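Local coordinates for protein peptidoglycan N-acetylglucosamine deacetylase (Bacillus cereus, PDB 5O6Y) that removes acetyl groups from N-acetylglucosamine residues of cell-wall peptidoglycan and also acts on soluble chitin and chitooligomers, with zinc as cofactor, at residues A[76-81]-A[96-101]. Residues are numbered along the deposited sequence; the frame is centred on the assembly and turned at random.
With 5YA (4-naphthalen-1-yl-~{N}-oxidanyl-benzamide), chain H.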
ATOM      1  N   ILE A  76      -5.727  -1.201  -6.080  1.00  8.39           N
ATOM      2  CA  ILE A  76      -4.995   0.052  -6.219  1.00  6.38           C
ATOM      3  C   ILE A  76      -5.411   0.994  -5.098  1.00  5.15           C
ATOM      4  O   ILE A  76      -6.599   1.110  -4.778  1.00  8.27           O
ATOM      5  CB  ILE A  76      -5.248   0.679  -7.606  1.00 12.49           C
ATOM      6  CG1 ILE A  76      -4.543  -0.141  -8.689  1.00  5.75           C
ATOM      7  CG2 ILE A  76      -4.812   2.141  -7.640  1.00  5.34           C
ATOM      8  CD1 ILE A  76      -4.970   0.203 -10.096  1.00 12.60           C
ATOM      9  N   GLY A  77      -4.427   1.660  -4.495  1.00  6.81           N
ATOM     10  CA  GLY A  77      -4.685   2.624  -3.443  1.00  5.02           C
ATOM     11  C   GLY A  77      -4.160   4.012  -3.753  1.00  8.40           C
ATOM     12  O   GLY A  77      -3.283   4.177  -4.606  1.00  5.07           O
ATOM     13  N   ASN A  78      -4.682   5.015  -3.051  1.00  5.02           N
ATOM     14  CA  ASN A  78      -4.346   6.413  -3.297  1.00  5.05           C
ATOM     15  C   ASN A  78      -3.179   6.822  -2.402  1.00  8.31           C
ATOM     16  O   ASN A  78      -3.288   6.778  -1.173  1.00  4.85           O
ATOM     17  CB  ASN A  78      -5.567   7.294  -3.037  1.00  5.10           C
ATOM     18  CG  ASN A  78      -5.399   8.708  -3.560  1.00  7.59           C
ATOM     19  OD1 ASN A  78      -4.294   9.253  -3.592  1.00  5.12           O
ATOM     20  ND2 ASN A  78      -6.508   9.314  -3.968  1.00  6.28           N
ATOM     21  N   HIS A  79      -2.070   7.233  -3.019  1.00  8.58           N
ATOM     22  CA  HIS A  79      -0.861   7.616  -2.296  1.00 11.65           C
ATOM     23  C   HIS A  79      -0.521   9.087  -2.520  1.00  9.77           C
ATOM     24  O   HIS A  79       0.653   9.466  -2.511  1.00  6.12           O
ATOM     25  CB  HIS A  79       0.310   6.721  -2.704  1.00  4.82           C
ATOM     26  CG  HIS A  79       1.417   6.668  -1.696  1.00  4.71           C
ATOM     27  ND1 HIS A  79       1.203   6.820  -0.343  1.00  4.77           N
ATOM     28  CD2 HIS A  79       2.750   6.478  -1.846  1.00  4.67           C
ATOM     29  CE1 HIS A  79       2.355   6.727   0.297  1.00  4.53           C
ATOM     30  NE2 HIS A  79       3.310   6.519  -0.592  1.00  4.56           N
ATOM     31  N   THR A  80      -1.550   9.922  -2.706  1.00  9.04           N
ATOM     32  CA  THR A  80      -1.450  11.337  -3.073  1.00  5.28           C
ATOM     33  C   THR A  80      -0.803  11.522  -4.442  1.00 12.45           C
ATOM     34  O   THR A  80      -0.385  10.550  -5.081  1.00  5.10           O
ATOM     35  CB  THR A  80      -0.681  12.156  -2.026  1.00  8.40           C
ATOM     36  OG1 THR A  80       0.723  11.893  -2.136  1.00  7.88           O
ATOM     37  CG2 THR A  80      -1.160  11.832  -0.616  1.00  5.36           C
ATOM     38  N   TYR A  81      -0.720  12.774  -4.896  1.00 18.46           N
ATOM     39  CA  TYR A  81      -0.244  13.090  -6.240  1.00  6.24           C
ATOM     40  C   TYR A  81       1.274  13.255  -6.292  1.00 10.00           C
ATOM     41  O   TYR A  81       1.953  12.544  -7.040  1.00 13.09           O
ATOM     42  CB  TYR A  81      -0.939  14.357  -6.754  1.00 21.96           C
ATOM     43  CG  TYR A  81      -0.503  14.774  -8.142  1.00 26.66           C
ATOM     44  CD1 TYR A  81      -1.102  14.229  -9.271  1.00 26.48           C
ATOM     45  CD2 TYR A  81       0.507  15.712  -8.325  1.00 25.88           C
ATOM     46  CE1 TYR A  81      -0.706  14.603 -10.541  1.00 28.71           C
ATOM     47  CE2 TYR A  81       0.910  16.093  -9.591  1.00 21.66           C
ATOM     48  CZ  TYR A  81       0.301  15.536 -10.696  1.00 27.67           C
ATOM     49  OH  TYR A  81       0.699  15.913 -11.959  1.00 31.59           O
ATOM     50  N   ASN A  96      -6.804  18.615  -2.379  1.00  7.82           N
ATOM     51  CA  ASN A  96      -6.429  18.653  -3.787  1.00 12.93           C
ATOM     52  C   ASN A  96      -5.561  17.458  -4.159  1.00  5.66           C
ATOM     53  O   ASN A  96      -5.723  16.886  -5.240  1.00  5.91           O
ATOM     54  CB  ASN A  96      -5.703  19.960  -4.110  1.00 17.33           C
ATOM     55  CG  ASN A  96      -5.830  20.349  -5.567  1.00 25.49           C
ATOM     56  OD1 ASN A  96      -6.799  20.997  -5.966  1.00 41.48           O
ATOM     57  ND2 ASN A  96      -4.850  19.957  -6.375  1.00 21.90           N
ATOM     58  N   GLN A  97      -4.640  17.068  -3.276  1.00  6.94           N
ATOM     59  CA  GLN A  97      -3.794  15.909  -3.546  1.00  6.14           C
ATOM     60  C   GLN A  97      -4.621  14.630  -3.635  1.00 15.71           C
ATOM     61  O   GLN A  97      -4.310  13.735  -4.431  1.00 10.76           O
ATOM     62  CB  GLN A  97      -2.724  15.777  -2.462  1.00  5.09           C
ATOM     63  CG  GLN A  97      -1.677  16.881  -2.468  1.00  5.15           C
ATOM     64  CD  GLN A  97      -0.507  16.577  -3.383  1.00 16.63           C
ATOM     65  OE1 GLN A  97      -0.264  15.421  -3.737  1.00  6.96           O
ATOM     66  NE2 GLN A  97       0.227  17.616  -3.771  1.00  8.00           N
ATOM     67  N   ILE A  98      -5.680  14.528  -2.830  1.00 15.49           N
ATOM     68  CA  ILE A  98      -6.496  13.317  -2.817  1.00 11.82           C
ATOM     69  C   ILE A  98      -7.377  13.254  -4.061  1.00 19.96           C
ATOM     70  O   ILE A  98      -7.300  12.305  -4.851  1.00 18.23           O
ATOM     71  CB  ILE A  98      -7.342  13.248  -1.533  1.00  9.67           C
ATOM     72  CG1 ILE A  98      -6.446  13.250  -0.291  1.00  5.04           C
ATOM     73  CG2 ILE A  98      -8.241  12.021  -1.552  1.00  5.20           C
ATOM     74  CD1 ILE A  98      -5.493  12.082  -0.213  1.00  4.97           C
ATOM     75  N   ILE A  99      -8.228  14.268  -4.249  1.00 16.72           N
ATOM     76  CA  ILE A  99      -9.226  14.236  -5.316  1.00 10.31           C
ATOM     77  C   ILE A  99      -8.570  14.193  -6.689  1.00 11.60           C
ATOM     78  O   ILE A  99      -9.081  13.545  -7.610  1.00 14.32           O
ATOM     79  CB  ILE A  99     -10.179  15.441  -5.180  1.00 12.04           C
ATOM     80  CG1 ILE A  99     -10.886  15.405  -3.823  1.00 10.27           C
ATOM     81  CG2 ILE A  99     -11.200  15.457  -6.308  1.00 11.14           C
ATOM     82  CD1 ILE A  99     -11.746  16.623  -3.552  1.00 14.14           C
ATOM     83  N   LYS A 100      -7.431  14.869  -6.851  1.00 18.48           N
ATOM     84  CA  LYS A 100      -6.730  14.839  -8.131  1.00 17.36           C
ATOM     85  C   LYS A 100      -6.247  13.432  -8.454  1.00 16.26           C
ATOM     86  O   LYS A 100      -6.462  12.925  -9.562  1.00 19.67           O
ATOM     87  CB  LYS A 100      -5.559  15.822  -8.102  1.00 21.01           C
ATOM     88  CG  LYS A 100      -4.876  16.057  -9.434  1.00 32.97           C
ATOM     89  CD  LYS A 100      -3.704  17.015  -9.260  1.00 43.56           C
ATOM     90  CE  LYS A 100      -3.012  17.306 -10.580  1.00 46.59           C
ATOM     91  NZ  LYS A 100      -1.769  18.103 -10.380  1.00 46.07           N
ATOM     92  N   THR A 101      -5.595  12.780  -7.489  1.00 14.52           N
ATOM     93  CA  THR A 101      -5.119  11.417  -7.701  1.00  9.72           C
ATOM     94  C   THR A 101      -6.281  10.458  -7.926  1.00 18.05           C
ATOM     95  O   THR A 101      -6.182   9.529  -8.736  1.00  5.62           O
ATOM     96  CB  THR A 101      -4.277  10.966  -6.507  1.00 14.14           C
ATOM     97  OG1 THR A 101      -3.212  11.901  -6.296  1.00  8.30           O
ATOM     98  CG2 THR A 101      -3.690   9.581  -6.752  1.00  5.34           C
TER
HETATM   99  C1  5YA H 304      11.178   4.143   7.972  0.66 46.63           C
HETATM  100  C2  5YA H 304      10.447   4.397   6.807  0.66 46.94           C
HETATM  101  C3  5YA H 304       9.301   5.190   6.835  0.66 47.44           C
HETATM  102  C4  5YA H 304       8.855   5.740   8.076  0.66 48.25           C
HETATM  103  C5  5YA H 304       9.601   5.479   9.264  0.66 48.20           C
HETATM  104  C6  5YA H 304      10.774   4.670   9.196  0.66 47.55           C
HETATM  105  C7  5YA H 304       7.685   6.551   8.158  0.66 46.57           C
HETATM  106  C8  5YA H 304       7.287   7.072   9.385  0.66 44.62           C
HETATM  107  O1  5YA H 304       5.099   5.461   1.931  0.66 29.49           O
HETATM  108  C9  5YA H 304       8.019   6.816  10.548  0.66 42.16           C
HETATM  109  C10 5YA H 304       9.167   6.030  10.505  0.66 44.42           C
HETATM  110  C11 5YA H 304       8.546   5.426   5.568  0.66 43.99           C
HETATM  111  C12 5YA H 304       7.353   4.756   5.377  0.66 42.68           C
HETATM  112  C13 5YA H 304       6.622   4.941   4.221  0.66 43.10           C
HETATM  113  N1  5YA H 304       6.731   6.590   0.935  0.66 30.81           N
HETATM  114  C14 5YA H 304       7.083   5.787   3.234  0.66 37.31           C
HETATM  115  C15 5YA H 304       8.285   6.460   3.410  0.66 39.66           C
HETATM  116  C16 5YA H 304       9.018   6.277   4.577  0.66 41.40           C
HETATM  117  C17 5YA H 304       6.230   5.944   1.973  0.66 32.47           C
HETATM  118  O2  5YA H 304       5.951   6.730  -0.227  0.66  4.46           O
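Gln97 OE1 takes the backbone N-H of Tyr81 at 2.9 Å (Tyr81 N to Gln97 OE1), the donor lying 17° from the plane of the amide carbonyl. A bend at chi2 (-88°) turns the Gln97 amide to this backbone. Gln97 NE2 binds Ser82 OG and Glu93 OE1, which fixes the rotation of the amide. Asn78 supplies the second bond across the contact, as donor to the helix: Asn78 ND2 to Ile98 O, 3.2 Å, with the acceptor almost in the Asn78 amide plane. With CG anti to the backbone N (chi1 -167°), the same amide turns OD1 back to Thr80 N, 3.0 Å from Asn78 OD1, closing an Asx turn where strand 75-78 ends. The contact thus ties the C-terminal end of this strand and the loop after it to helix 91-109 in the NodB-type polysaccharide deacetylase fold, whose zinc ligands include His79 and His83. His79 points away from the helix; its NE2 donates to the hydroxamate oxygen O2 of the bound 5YA at 2.7 Å, while its ND1 pairs with Arg117 O. Thr101 lies against the turn: Thr101 CG2 is in van der Waals contact with Asn78 OD1, and its hydroxyl donates to Gln97 O within the helix, the bond running nearly in line with the carbonyl. Farther out, the extended Lys100 chain crosses one face of the Tyr81 ring; Lys100 NZ is 3.5 Å from the Tyr81 ring centroid, 21° off the ring normal, a cation-pi contact, and Tyr81 OH is hydrogen-bonded to Glu60. Ile98 also touches Ile116 of strand 115-116.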